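Local coordinates for protein urocanate hydratase (Paenibacillus sp. Soil724D2, PDB 7NED) that is a thiourocanate hydratase that uses NAD+ as cofactor and probably adds water to thiourocanate during bacterial ergothioneine breakdown, at residues 354-359 and 394-399; 472-477 and 494-499. All coordinates share one frame; numbering follows the deposited sequence.

Contact 1: 354-359 and 394-399; sequences VALSGE and EGLPAR
Val354 and Leu396 meet at the centre, their side chains crossing at about a right angle. Val354 CG1 lies anti to the backbone N (chi1 175°) and packs 3.6 Å from Leu396 CB, with Leu396 CD1 also against it. The other branch of Val354, CG2, reaches Ala398 CB at 3.8 Å, and both Val354 and Ala398 rest on Ile130. The second methyl of Leu396, CD2, reaches the turn, 3.9 Å from Gly358 CA. Val354 and Ala398 form an antiparallel non-hydrogen-bonded pair where strand 351-355 ends beside strand 398-400, the outermost strand at this side of the sheet. One step on, Ala355 N donates to Pro397 O over 2.9 Å. Here strand 351-355 gives way to a type I beta turn, Ala355 to Gly358, closed by Gly358 N on Ala355 O. The turn brings Gly358 O to the CG-CD edge of the Pro397 ring, 3.4 Å from Pro397 CG. At the polar edge Ser357 OG accepts from Glu359 N at 3.1 Å, an ST turn, and also bonds Asp362 of helix 360-373.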
ATOM      1  N   VAL A 354     -18.920 -19.367  -0.418  1.00 14.63           N
ATOM      2  CA  VAL A 354     -18.474 -20.755  -0.418  1.00 16.68           C
ATOM      3  C   VAL A 354     -19.182 -21.510   0.691  1.00 19.02           C
ATOM      4  O   VAL A 354     -19.208 -21.049   1.835  1.00 16.27           O
ATOM      5  CB  VAL A 354     -16.953 -20.840  -0.236  1.00 16.99           C
ATOM      6  CG1 VAL A 354     -16.478 -22.312  -0.110  1.00 18.53           C
ATOM      7  CG2 VAL A 354     -16.262 -20.152  -1.424  1.00 15.28           C
ATOM      8  N   ALA A 355     -19.718 -22.691   0.362  1.00 14.87           N
ATOM      9  CA  ALA A 355     -20.374 -23.533   1.365  1.00 17.29           C
ATOM     10  C   ALA A 355     -19.292 -24.336   2.082  1.00 18.72           C
ATOM     11  O   ALA A 355     -18.846 -25.370   1.593  1.00 17.57           O
ATOM     12  CB  ALA A 355     -21.393 -24.453   0.700  1.00 16.93           C
ATOM     13  N   LEU A 356     -18.844 -23.849   3.239  1.00 17.71           N
ATOM     14  CA  LEU A 356     -17.757 -24.510   3.957  1.00 16.87           C
ATOM     15  C   LEU A 356     -18.127 -25.915   4.423  1.00 19.69           C
ATOM     16  O   LEU A 356     -17.230 -26.740   4.674  1.00 20.49           O
ATOM     17  CB  LEU A 356     -17.357 -23.652   5.148  1.00 15.26           C
ATOM     18  CG  LEU A 356     -16.854 -22.273   4.708  1.00 16.03           C
ATOM     19  CD1 LEU A 356     -16.999 -21.238   5.839  1.00 16.45           C
ATOM     20  CD2 LEU A 356     -15.410 -22.345   4.238  1.00 14.94           C
ATOM     21  N   SER A 357     -19.424 -26.207   4.557  1.00 18.76           N
ATOM     22  CA  SER A 357     -19.803 -27.578   4.910  1.00 22.82           C
ATOM     23  C   SER A 357     -19.396 -28.574   3.832  1.00 23.35           C
ATOM     24  O   SER A 357     -19.235 -29.768   4.123  1.00 22.65           O
ATOM     25  CB  SER A 357     -21.305 -27.660   5.160  1.00 22.74           C
ATOM     26  OG  SER A 357     -22.053 -27.476   3.955  1.00 22.70           O
ATOM     27  N   GLY A 358     -19.203 -28.104   2.606  1.00 20.81           N
ATOM     28  CA  GLY A 358     -19.004 -28.968   1.466  1.00 19.30           C
ATOM     29  C   GLY A 358     -20.278 -29.429   0.802  1.00 21.45           C
ATOM     30  O   GLY A 358     -20.195 -30.174  -0.182  1.00 23.12           O
ATOM     31  N   GLU A 359     -21.446 -29.004   1.293  1.00 21.10           N
ATOM     32  CA  GLU A 359     -22.739 -29.473   0.784  1.00 23.53           C
ATOM     33  C   GLU A 359     -23.251 -28.541  -0.310  1.00 23.01           C
ATOM     34  O   GLU A 359     -23.514 -27.359  -0.061  1.00 17.58           O
ATOM     35  CB  GLU A 359     -23.782 -29.575   1.905  1.00 20.71           C
ATOM     36  CG  GLU A 359     -23.493 -30.665   2.926  1.00 21.41           C
ATOM     37  CD  GLU A 359     -23.466 -32.037   2.248  1.00 24.77           C
ATOM     38  OE1 GLU A 359     -24.489 -32.399   1.637  1.00 25.26           O
ATOM     39  OE2 GLU A 359     -22.417 -32.712   2.272  1.00 29.46           O
ATOM     40  N   GLU A 394     -16.727 -27.166  -8.235  1.00 21.29           N
ATOM     41  CA  GLU A 394     -15.290 -27.187  -8.282  1.00 25.85           C
ATOM     42  C   GLU A 394     -14.771 -26.957  -6.867  1.00 23.04           C
ATOM     43  O   GLU A 394     -14.891 -25.906  -6.345  1.00 21.74           O
ATOM     44  CB  GLU A 394     -14.773 -26.144  -9.247  1.00 24.53           C
ATOM     45  N   GLY A 395     -14.198 -27.984  -6.277  1.00 22.04           N
ATOM     46  CA  GLY A 395     -13.757 -27.927  -4.910  1.00 23.30           C
ATOM     47  C   GLY A 395     -14.980 -27.780  -4.026  1.00 21.78           C
ATOM     48  O   GLY A 395     -15.964 -28.381  -4.252  1.00 19.35           O
ATOM     49  N   LEU A 396     -14.900 -26.941  -3.021  1.00 18.14           N
ATOM     50  CA  LEU A 396     -16.071 -26.674  -2.211  1.00 18.07           C
ATOM     51  C   LEU A 396     -17.162 -26.050  -3.073  1.00 18.31           C
ATOM     52  O   LEU A 396     -16.862 -25.200  -3.910  1.00 15.69           O
ATOM     53  CB  LEU A 396     -15.723 -25.718  -1.063  1.00 14.65           C
ATOM     54  CG  LEU A 396     -14.796 -26.305  -0.008  1.00 14.32           C
ATOM     55  CD1 LEU A 396     -14.475 -25.248   1.034  1.00 16.91           C
ATOM     56  CD2 LEU A 396     -15.496 -27.512   0.641  1.00 20.34           C
ATOM     57  N   PRO A 397     -18.423 -26.462  -2.919  1.00 18.01           N
ATOM     58  CA  PRO A 397     -19.506 -25.774  -3.639  1.00 14.55           C
ATOM     59  C   PRO A 397     -19.432 -24.278  -3.393  1.00 19.85           C
ATOM     60  O   PRO A 397     -19.250 -23.841  -2.256  1.00 14.98           O
ATOM     61  CB  PRO A 397     -20.778 -26.384  -3.040  1.00 17.74           C
ATOM     62  CG  PRO A 397     -20.316 -27.771  -2.548  1.00 21.06           C
ATOM     63  CD  PRO A 397     -18.926 -27.543  -2.039  1.00 16.01           C
ATOM     64  N   ALA A 398     -19.577 -23.491  -4.464  1.00 16.55           N
ATOM     65  CA  ALA A 398     -19.457 -22.039  -4.365  1.00 14.90           C
ATOM     66  C   ALA A 398     -20.334 -21.403  -5.437  1.00 18.26           C
ATOM     67  O   ALA A 398     -20.742 -22.060  -6.400  1.00 16.34           O
ATOM     68  CB  ALA A 398     -17.996 -21.591  -4.529  1.00 14.57           C
ATOM     69  N   ARG A 399     -20.554 -20.093  -5.303  1.00 16.37           N
ATOM     70  CA  ARG A 399     -21.368 -19.364  -6.260  1.00 14.61           C
ATOM     71  C   ARG A 399     -20.778 -17.983  -6.479  1.00 17.02           C
ATOM     72  O   ARG A 399     -20.321 -17.344  -5.521  1.00 16.01           O
ATOM     73  CB  ARG A 399     -22.828 -19.250  -5.776  1.00 14.52           C
ATOM     74  CG  ARG A 399     -23.770 -18.469  -6.715  1.00 15.87           C
ATOM     75  CD  ARG A 399     -23.997 -19.185  -8.079  1.00 15.17           C
ATOM     76  NE  ARG A 399     -24.777 -20.413  -7.957  1.00 14.60           N
ATOM     77  CZ  ARG A 399     -24.419 -21.604  -8.428  1.00 17.05           C
ATOM     78  NH1 ARG A 399     -23.255 -21.792  -9.064  1.00 18.11           N
ATOM     79  NH2 ARG A 399     -25.213 -22.634  -8.198  1.00 17.67           N
TER

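Contact 2: 472-477 and 494-499; sequences MADLVT and VTLVAD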
ATOM      1  N   MET A 472     -14.443  -4.877  10.828  1.00 15.55           N
ATOM      2  CA  MET A 472     -14.643  -6.169  11.491  1.00 18.02           C
ATOM      3  C   MET A 472     -14.588  -7.360  10.535  1.00 19.35           C
ATOM      4  O   MET A 472     -15.190  -8.405  10.808  1.00 16.67           O
ATOM      5  CB  MET A 472     -15.989  -6.140  12.204  1.00 16.41           C
ATOM      6  CG  MET A 472     -15.982  -5.013  13.247  1.00 20.58           C
ATOM      7  SD  MET A 472     -17.519  -4.852  14.165  1.00 30.31           S
ATOM      8  CE  MET A 472     -18.583  -4.246  12.908  1.00 26.07           C
ATOM      9  N   ALA A 473     -13.918  -7.221   9.394  1.00 17.47           N
ATOM     10  CA  ALA A 473     -13.772  -8.320   8.457  1.00 15.87           C
ATOM     11  C   ALA A 473     -12.920  -9.435   9.085  1.00 18.17           C
ATOM     12  O   ALA A 473     -12.249  -9.253  10.116  1.00 14.14           O
ATOM     13  CB  ALA A 473     -13.133  -7.803   7.159  1.00 18.17           C
ATOM     14  N   ASP A 474     -12.964 -10.620   8.465  1.00 15.68           N
ATOM     15  CA  ASP A 474     -12.216 -11.755   9.007  1.00 15.46           C
ATOM     16  C   ASP A 474     -10.836 -11.849   8.407  1.00 13.66           C
ATOM     17  O   ASP A 474      -9.884 -12.236   9.090  1.00 16.38           O
ATOM     18  CB  ASP A 474     -12.981 -13.075   8.730  1.00 16.59           C
ATOM     19  CG  ASP A 474     -14.224 -13.198   9.609  1.00 17.21           C
ATOM     20  OD1 ASP A 474     -15.328 -12.916   9.091  1.00 18.99           O
ATOM     21  OD2 ASP A 474     -14.088 -13.475  10.828  1.00 20.74           O
ATOM     22  N   LEU A 475     -10.696 -11.493   7.139  1.00 12.44           N
ATOM     23  CA  LEU A 475      -9.388 -11.479   6.497  1.00 14.51           C
ATOM     24  C   LEU A 475      -9.307 -10.283   5.562  1.00 15.37           C
ATOM     25  O   LEU A 475     -10.229 -10.045   4.778  1.00 13.47           O
ATOM     26  CB  LEU A 475      -9.144 -12.783   5.707  1.00 17.67           C
ATOM     27  CG  LEU A 475      -7.796 -12.972   4.988  1.00 16.64           C
ATOM     28  CD1 LEU A 475      -7.415 -14.463   4.856  1.00 15.18           C
ATOM     29  CD2 LEU A 475      -7.773 -12.314   3.617  1.00 17.37           C
ATOM     30  N   VAL A 476      -8.197  -9.550   5.617  1.00 14.31           N
ATOM     31  CA  VAL A 476      -7.980  -8.413   4.734  1.00 13.11           C
ATOM     32  C   VAL A 476      -6.595  -8.546   4.115  1.00 14.83           C
ATOM     33  O   VAL A 476      -5.640  -8.960   4.784  1.00 16.43           O
ATOM     34  CB  VAL A 476      -8.120  -7.075   5.507  1.00 14.84           C
ATOM     35  CG1 VAL A 476      -7.872  -5.882   4.592  1.00 16.48           C
ATOM     36  CG2 VAL A 476      -9.480  -7.001   6.137  1.00 15.06           C
ATOM     37  N   THR A 477      -6.482  -8.193   2.851  1.00 12.29           N
ATOM     38  CA  THR A 477      -5.220  -8.340   2.139  1.00 15.18           C
ATOM     39  C   THR A 477      -4.982  -7.138   1.234  1.00 16.58           C
ATOM     40  O   THR A 477      -5.926  -6.552   0.706  1.00 12.50           O
ATOM     41  CB  THR A 477      -5.199  -9.641   1.315  1.00 14.97           C
ATOM     42  OG1 THR A 477      -3.886  -9.842   0.784  1.00 17.71           O
ATOM     43  CG2 THR A 477      -6.221  -9.608   0.139  1.00 12.64           C
ATOM     44  N   VAL A 494     -11.025  -9.035   0.746  1.00 12.39           N
ATOM     45  CA  VAL A 494     -11.691  -9.130   2.043  1.00 15.01           C
ATOM     46  C   VAL A 494     -12.446 -10.454   2.105  1.00 13.22           C
ATOM     47  O   VAL A 494     -13.017 -10.895   1.108  1.00 17.00           O
ATOM     48  CB  VAL A 494     -12.631  -7.924   2.272  1.00 15.23           C
ATOM     49  CG1 VAL A 494     -13.825  -7.948   1.248  1.00 12.01           C
ATOM     50  CG2 VAL A 494     -13.140  -7.903   3.716  1.00 15.56           C
ATOM     51  N   THR A 495     -12.403 -11.121   3.251  1.00 14.70           N
ATOM     52  CA  THR A 495     -13.195 -12.343   3.454  1.00 14.04           C
ATOM     53  C   THR A 495     -14.001 -12.165   4.726  1.00 16.01           C
ATOM     54  O   THR A 495     -13.499 -11.601   5.715  1.00 14.44           O
ATOM     55  CB  THR A 495     -12.300 -13.585   3.584  1.00 17.02           C
ATOM     56  OG1 THR A 495     -11.566 -13.760   2.368  1.00 17.82           O
ATOM     57  CG2 THR A 495     -13.121 -14.811   3.858  1.00 17.26           C
ATOM     58  N   LEU A 496     -15.253 -12.613   4.679  1.00 12.32           N
ATOM     59  CA  LEU A 496     -16.174 -12.618   5.810  1.00 15.23           C
ATOM     60  C   LEU A 496     -16.649 -14.034   6.036  1.00 15.57           C
ATOM     61  O   LEU A 496     -16.823 -14.794   5.074  1.00 15.83           O
ATOM     62  CB  LEU A 496     -17.382 -11.717   5.567  1.00 15.34           C
ATOM     63  CG  LEU A 496     -17.017 -10.226   5.544  1.00 16.51           C
ATOM     64  CD1 LEU A 496     -18.117  -9.462   4.807  1.00 16.27           C
ATOM     65  CD2 LEU A 496     -16.857  -9.696   6.993  1.00 18.13           C
ATOM     66  N   VAL A 497     -16.862 -14.389   7.302  1.00 16.18           N
ATOM     67  CA  VAL A 497     -17.386 -15.711   7.646  1.00 14.48           C
ATOM     68  C   VAL A 497     -18.759 -15.493   8.247  1.00 19.95           C
ATOM     69  O   VAL A 497     -18.893 -14.845   9.294  1.00 17.05           O
ATOM     70  CB  VAL A 497     -16.474 -16.465   8.623  1.00 14.97           C
ATOM     71  CG1 VAL A 497     -17.078 -17.870   8.912  1.00 14.61           C
ATOM     72  CG2 VAL A 497     -15.059 -16.551   8.077  1.00 15.80           C
ATOM     73  N   ALA A 498     -19.773 -15.998   7.570  1.00 17.07           N
ATOM     74  CA  ALA A 498     -21.140 -15.984   8.084  1.00 17.95           C
ATOM     75  C   ALA A 498     -21.320 -17.290   8.848  1.00 19.20           C
ATOM     76  O   ALA A 498     -21.733 -18.309   8.288  1.00 18.68           O
ATOM     77  CB  ALA A 498     -22.143 -15.844   6.946  1.00 17.72           C
ATOM     78  N   ASP A 499     -20.955 -17.274  10.126  1.00 19.21           N
ATOM     79  CA  ASP A 499     -21.014 -18.461  10.959  1.00 19.48           C
ATOM     80  C   ASP A 499     -22.300 -18.547  11.756  1.00 18.74           C
ATOM     81  O   ASP A 499     -22.424 -19.422  12.615  1.00 20.76           O
ATOM     82  CB  ASP A 499     -19.789 -18.530  11.903  1.00 19.57           C
ATOM     83  CG  ASP A 499     -19.754 -17.403  12.916  1.00 22.30           C
ATOM     84  OD1 ASP A 499     -20.668 -16.544  12.920  1.00 20.85           O
ATOM     85  OD2 ASP A 499     -18.805 -17.387  13.749  1.00 23.02           O
TER
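The carboxylate of Asp474 has Val497 over one face, the two side chains crossing at about a right angle. Val497 CG2 sits above Asp474 CG at 3.8 Å, and from this same side Val497 N donates to Asp474 OD1 over 2.8 Å, standing 47° out of the carboxylate plane. Leu496 CD2 lies toward the opposite face, while Leu496 CA comes to 3.4 Å from Asp474 OD1. Chi1 (-72°) sets CG of Asp474 anti to the carbonyl carbon, beside the backbone N. OD1 also forms a salt bridge to Arg507, and OD2 one to Arg18. An alanine here would probably leave Val497 N without this acceptor and Arg507 and Arg18 without this counter-charge.

The carbonyl of Thr495 is gripped twice. Asp474 N approaches nearly along the C=O axis at 3.0 Å from Thr495 O, and Leu475 N reaches the same oxygen at 3.1 Å, tilted from the carbonyl plane. In return Thr495 N donates to Leu475 O, 2.9 Å away. On the face of the sheet bearing Leu475 and Thr495, their CB atoms touch, and Thr495 OG1 bonds Gln128. On the other face packing is tight: Ala473 CB presses to 3.4 Å from Val494 CG2, while Leu496 CD2 lies against Ala473 CA. Helix 502-525 covers Leu496, and Met466 of the second subunit packs on Val476.

Two consecutive residues, Asp474 and Leu475, facing the single residue Thr495 make a classic beta bulge, placed where strand 475-480 begins its antiparallel hairpin with strand 490-498.

Contacts 1 and 2 belong to one mixed sheet, their centres 17 Å apart and their nearest atoms about 5 Å apart without touching. Strand 428-441 lies between them, pairing with 490-498 on one side and 351-355 on the other. Helix 17-31 spans both: Leu22 and Met25 pack on Thr495 of contact 2, whereas Arg24 bonds Leu356 O and Asn28 bonds Leu396 N in contact 1. Neither contact touches urocanate; the ligand lies about 10 Å from the side chain of Val354 and about 11 Å from that of Thr495. Each touches a sequence neighbour of the pocket residue Tyr129, Gln128 for contact 2 and Ile130 for contact 1, and strand 428-441 carries the pocket residue Asp433.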